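Local coordinates for UPF0345 protein ACIAD0356 (Acinetobacter sp. ADP1, PDB 3HQX) that probably catalyses the phosphorolysis of diverse purine and pyrimidine nucleosides, releasing the free base and alpha-D-ribose 1-phosphate, at residues A[57-71]-A[96-110]. Numbering follows the deposited sequence.
Sequences VPERMEIISGECRVK and KIETDEVLDYVCHLE
Two antiparallel strand pairings, joined through a corner, run from one sheet of the barrel into the other: Glu-59 to Ile-63 lies along Leu-109 to Tyr-105, and Arg-69 to Lys-71 along Glu-98 to Lys-96. At the corner a classic beta bulge sets Ile-64 and Ser-65 opposite Asp-104, whose carbonyl O accepts Ile-64 N at 2.9 Å and, weakly, Ser-65 N. At the subunit interface the buried Asp-104 carboxylate is satisfied by the second subunit, OD2 in a salt bridge with its Lys-17 and OD1 hydrogen-bonded to its Ser-18. Gly-66 follows with positive phi (105°), where a side chain would jam against the preceding carbonyl and Val-102 O. Beyond it water 2 joins Glu-67 N to Thr-99 OG1 and Val-102 O where the two ladders part.

The face carrying Met-61, Tyr-105 and Cys-107 is largely apolar, though Glu-59 OE1 lies 3.5 Å from Cys-107 SG. Selenomethionine Met-61, doubly bent, curls its CE over one face of the Tyr-105 ring, 4.0 Å from the centroid, while SE lies obliquely to the ring and against Cys-107 CB: a Met-aromatic contact. Slim Cys-68 and branched Val-70 and Leu-103 fill in round Ile-97, with Val-70 CG2 3.8 Å from Ile-97 CG1.

On the other face the flat Arg-60 guanidinium and His-108 imidazole suit face-to-face stacking, planes 12° and centres 3.8 Å apart, while Val-106 CG1 backs the opposite ring face. Arg-60 O accepts His-108 N and, weakly, ND1, holding the ring's edge. Arg-60 NH1 is hydrogen-bonded to Ser-86 OG, and a long salt bridge links NE to Glu-110 OE2 (3.9 Å). Such paired antiparallel ladders between segments distant in sequence, bending together from sheet to sheet round a largely apolar interior, are characteristic of the cupin beta-barrel to which the PpnP family belongs.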
# COMPACT_ATOMS: atom_id res chain seq x y z
N VAL A 57 9.67 19.34 -5.69
CA VAL A 57 11.08 19.12 -5.36
C VAL A 57 11.60 17.91 -6.17
O VAL A 57 10.83 17.10 -6.62
CB VAL A 57 11.30 18.90 -3.83
CG1 VAL A 57 10.77 20.12 -3.03
CG2 VAL A 57 10.67 17.61 -3.34
N PRO A 58 12.90 17.84 -6.40
CA PRO A 58 13.44 16.67 -7.11
C PRO A 58 13.16 15.37 -6.36
O PRO A 58 13.06 15.40 -5.14
CB PRO A 58 14.92 16.94 -7.09
CG PRO A 58 15.04 18.38 -7.02
CD PRO A 58 13.93 18.86 -6.17
N GLU A 59 13.17 14.24 -7.08
CA GLU A 59 12.81 12.97 -6.52
C GLU A 59 13.74 11.89 -7.07
O GLU A 59 14.15 11.98 -8.20
CB GLU A 59 11.35 12.61 -6.92
CG GLU A 59 10.31 13.37 -6.17
CD GLU A 59 8.89 13.03 -6.61
OE1 GLU A 59 8.71 12.14 -7.49
OE2 GLU A 59 7.96 13.69 -6.14
N ARG A 60 14.06 10.89 -6.26
CA ARG A 60 14.62 9.64 -6.80
C ARG A 60 13.61 8.51 -6.60
O ARG A 60 13.16 8.28 -5.49
CB ARG A 60 15.96 9.27 -6.16
CG ARG A 60 16.51 7.97 -6.62
CD ARG A 60 17.92 7.71 -6.08
NE ARG A 60 18.01 7.53 -4.61
CZ ARG A 60 18.06 6.36 -3.96
NH1 ARG A 60 17.90 5.21 -4.59
NH2 ARG A 60 18.23 6.34 -2.63
N MSE A 61 13.27 7.84 -7.69
CA MSE A 61 12.38 6.68 -7.66
C MSE A 61 13.24 5.43 -7.69
O MSE A 61 14.05 5.23 -8.62
CB MSE A 61 11.48 6.69 -8.89
CG MSE A 61 10.34 7.67 -8.78
SE MSE A 61 8.93 7.08 -7.61
CE MSE A 61 8.22 5.67 -8.83
N GLU A 62 13.14 4.62 -6.65
CA GLU A 62 13.90 3.40 -6.51
C GLU A 62 12.93 2.25 -6.71
O GLU A 62 11.92 2.17 -6.00
CB GLU A 62 14.52 3.32 -5.10
CG GLU A 62 15.24 2.00 -4.81
CD GLU A 62 15.74 1.86 -3.40
OE1 GLU A 62 15.53 2.77 -2.56
OE2 GLU A 62 16.36 0.80 -3.13
N ILE A 63 13.27 1.33 -7.62
CA ILE A 63 12.43 0.17 -7.82
C ILE A 63 12.85 -0.89 -6.82
O ILE A 63 14.00 -1.34 -6.81
CB ILE A 63 12.50 -0.36 -9.27
CG1 ILE A 63 12.13 0.73 -10.33
CG2 ILE A 63 11.56 -1.56 -9.45
CD1 ILE A 63 10.88 1.57 -9.99
N ILE A 64 11.89 -1.34 -6.05
CA ILE A 64 12.04 -2.38 -5.04
C ILE A 64 11.71 -3.80 -5.63
O ILE A 64 12.39 -4.78 -5.28
CB ILE A 64 11.15 -2.08 -3.77
CG1 ILE A 64 11.57 -0.79 -3.05
CG2 ILE A 64 11.14 -3.30 -2.82
CD1 ILE A 64 13.03 -0.66 -2.71
N SER A 65 10.66 -3.86 -6.47
CA SER A 65 10.23 -5.07 -7.12
C SER A 65 9.56 -4.76 -8.44
O SER A 65 8.76 -3.82 -8.51
CB SER A 65 9.28 -5.82 -6.23
OG SER A 65 8.87 -7.08 -6.81
N GLY A 66 9.87 -5.54 -9.47
CA GLY A 66 9.20 -5.37 -10.75
C GLY A 66 10.05 -4.71 -11.79
O GLY A 66 11.29 -4.61 -11.69
N GLU A 67 9.34 -4.29 -12.82
CA GLU A 67 9.92 -3.78 -14.06
C GLU A 67 9.01 -2.68 -14.54
O GLU A 67 7.78 -2.87 -14.55
CB GLU A 67 9.94 -4.88 -15.13
CG GLU A 67 10.35 -4.41 -16.53
CD GLU A 67 10.46 -5.53 -17.48
OE1 GLU A 67 11.10 -6.54 -17.16
OE2 GLU A 67 9.84 -5.42 -18.56
N CYS A 68 9.59 -1.54 -14.94
CA CYS A 68 8.75 -0.45 -15.50
C CYS A 68 9.45 0.21 -16.66
O CYS A 68 10.65 0.09 -16.83
CB CYS A 68 8.37 0.61 -14.44
SG CYS A 68 9.76 1.42 -13.68
N ARG A 69 8.68 0.94 -17.44
CA ARG A 69 9.20 1.83 -18.47
C ARG A 69 8.75 3.24 -18.17
O ARG A 69 7.58 3.47 -17.86
CB ARG A 69 8.75 1.35 -19.85
CG ARG A 69 9.56 0.16 -20.28
CD ARG A 69 9.12 -0.49 -21.55
NE ARG A 69 9.97 -1.60 -21.96
CZ ARG A 69 9.89 -2.85 -21.51
NH1 ARG A 69 9.05 -3.20 -20.50
NH2 ARG A 69 10.73 -3.76 -22.03
N VAL A 70 9.69 4.17 -18.23
CA VAL A 70 9.43 5.56 -17.81
C VAL A 70 9.96 6.54 -18.83
O VAL A 70 11.06 6.38 -19.32
CB VAL A 70 10.14 5.87 -16.46
CG1 VAL A 70 9.73 7.22 -15.98
CG2 VAL A 70 9.75 4.84 -15.41
N LYS A 71 9.17 7.58 -19.09
CA LYS A 71 9.65 8.74 -19.83
C LYS A 71 9.77 9.85 -18.85
O LYS A 71 8.74 10.30 -18.24
CB LYS A 71 8.65 9.17 -20.89
CG LYS A 71 8.60 8.26 -22.04
CD LYS A 71 7.80 8.89 -23.15
CE LYS A 71 7.89 8.05 -24.42
NZ LYS A 71 7.34 6.67 -24.28
N LYS A 96 6.32 9.80 -16.69
CA LYS A 96 5.20 8.99 -17.13
C LYS A 96 5.65 7.56 -17.09
O LYS A 96 6.66 7.23 -17.70
CB LYS A 96 4.78 9.36 -18.55
CG LYS A 96 4.46 10.85 -18.74
CD LYS A 96 3.87 11.14 -20.13
CE LYS A 96 3.35 12.53 -20.18
NZ LYS A 96 4.36 13.46 -19.60
N ILE A 97 4.94 6.74 -16.32
CA ILE A 97 5.38 5.43 -15.96
C ILE A 97 4.34 4.38 -16.35
O ILE A 97 3.11 4.60 -16.23
CB ILE A 97 5.73 5.37 -14.45
CG1 ILE A 97 6.34 4.01 -14.05
CG2 ILE A 97 4.49 5.68 -13.58
CD1 ILE A 97 7.16 4.06 -12.71
N GLU A 98 4.83 3.26 -16.87
CA GLU A 98 3.98 2.11 -17.21
C GLU A 98 4.59 0.83 -16.63
O GLU A 98 5.81 0.71 -16.51
CB GLU A 98 3.70 2.02 -18.73
CG GLU A 98 4.82 2.43 -19.57
CD GLU A 98 4.49 2.49 -21.06
OE1 GLU A 98 3.61 3.25 -21.48
OE2 GLU A 98 5.13 1.77 -21.81
N THR A 99 3.73 -0.12 -16.30
CA THR A 99 4.17 -1.40 -15.85
C THR A 99 3.17 -2.48 -16.20
O THR A 99 1.97 -2.17 -16.32
CB THR A 99 4.42 -1.39 -14.30
OG1 THR A 99 4.98 -2.65 -13.94
CG2 THR A 99 3.12 -1.09 -13.51
N ASP A 100 3.64 -3.70 -16.41
CA ASP A 100 2.74 -4.86 -16.75
C ASP A 100 2.52 -5.81 -15.55
O ASP A 100 1.78 -6.80 -15.63
CB ASP A 100 3.34 -5.67 -17.91
CG ASP A 100 3.43 -4.87 -19.20
OD1 ASP A 100 2.61 -3.95 -19.41
OD2 ASP A 100 4.34 -5.19 -20.02
N GLU A 101 3.23 -5.52 -14.45
CA GLU A 101 3.17 -6.33 -13.24
C GLU A 101 3.13 -5.40 -12.04
O GLU A 101 3.28 -4.18 -12.17
CB GLU A 101 4.39 -7.26 -13.10
CG GLU A 101 4.61 -8.30 -14.27
CD GLU A 101 3.63 -9.41 -14.26
OE1 GLU A 101 3.11 -9.75 -13.17
OE2 GLU A 101 3.44 -10.00 -15.34
N VAL A 102 2.84 -5.95 -10.88
CA VAL A 102 2.99 -5.16 -9.65
C VAL A 102 4.38 -4.55 -9.58
O VAL A 102 5.38 -5.25 -9.80
CB VAL A 102 2.68 -5.98 -8.39
CG1 VAL A 102 3.01 -5.20 -7.11
CG2 VAL A 102 1.19 -6.41 -8.42
N LEU A 103 4.42 -3.26 -9.30
CA LEU A 103 5.66 -2.51 -9.17
C LEU A 103 5.74 -1.91 -7.78
O LEU A 103 4.89 -1.08 -7.40
CB LEU A 103 5.71 -1.36 -10.20
CG LEU A 103 7.02 -0.60 -10.30
CD1 LEU A 103 8.09 -1.45 -11.05
CD2 LEU A 103 6.83 0.82 -10.85
N ASP A 104 6.74 -2.33 -7.00
CA ASP A 104 6.96 -1.71 -5.69
C ASP A 104 8.07 -0.70 -5.84
O ASP A 104 9.08 -0.96 -6.48
CB ASP A 104 7.42 -2.76 -4.66
CG ASP A 104 6.32 -3.77 -4.32
OD1 ASP A 104 5.61 -3.55 -3.32
OD2 ASP A 104 6.20 -4.79 -5.04
N TYR A 105 7.89 0.44 -5.21
CA TYR A 105 8.88 1.51 -5.28
C TYR A 105 9.02 2.26 -3.95
O TYR A 105 8.14 2.22 -3.07
CB TYR A 105 8.56 2.49 -6.42
CG TYR A 105 7.34 3.32 -6.14
CD1 TYR A 105 7.43 4.50 -5.43
CD2 TYR A 105 6.09 2.90 -6.56
CE1 TYR A 105 6.31 5.24 -5.10
CE2 TYR A 105 4.95 3.66 -6.25
CZ TYR A 105 5.07 4.80 -5.52
OH TYR A 105 3.92 5.49 -5.25
N VAL A 106 10.18 2.93 -3.82
CA VAL A 106 10.37 3.98 -2.80
C VAL A 106 10.68 5.28 -3.54
O VAL A 106 11.56 5.33 -4.43
CB VAL A 106 11.51 3.62 -1.88
CG1 VAL A 106 11.77 4.78 -0.90
CG2 VAL A 106 11.16 2.36 -1.04
N CYS A 107 9.96 6.33 -3.17
CA CYS A 107 10.22 7.66 -3.65
C CYS A 107 10.98 8.40 -2.57
O CYS A 107 10.47 8.62 -1.47
CB CYS A 107 8.92 8.36 -4.01
SG CYS A 107 9.17 9.95 -4.79
N HIS A 108 12.19 8.81 -2.95
CA HIS A 108 13.09 9.55 -2.09
C HIS A 108 12.98 11.03 -2.43
O HIS A 108 13.19 11.43 -3.57
CB HIS A 108 14.53 9.10 -2.33
CG HIS A 108 14.79 7.68 -1.99
ND1 HIS A 108 14.64 6.64 -2.89
CD2 HIS A 108 15.19 7.12 -0.83
CE1 HIS A 108 14.95 5.51 -2.27
NE2 HIS A 108 15.29 5.77 -1.04
N LEU A 109 12.67 11.86 -1.44
CA LEU A 109 12.68 13.32 -1.63
C LEU A 109 14.11 13.87 -1.73
O LEU A 109 14.97 13.57 -0.91
CB LEU A 109 11.89 14.02 -0.54
CG LEU A 109 10.36 14.07 -0.65
CD1 LEU A 109 9.83 15.11 0.35
CD2 LEU A 109 9.86 14.43 -2.04
N GLU A 110 14.44 14.67 -2.72
CA GLU A 110 15.84 15.10 -2.93
C GLU A 110 16.06 16.61 -2.96
O GLU A 110 15.30 17.38 -2.41
CB GLU A 110 16.40 14.53 -4.23
CG GLU A 110 16.47 13.03 -4.32
CD GLU A 110 17.48 12.40 -3.42
OE1 GLU A 110 18.33 13.11 -2.88
OE2 GLU A 110 17.45 11.18 -3.28
O HOH W 1 6.58 -7.34 -8.68
O HOH W 2 6.49 -4.51 -12.37
O HOH W 3 6.37 -4.25 -16.58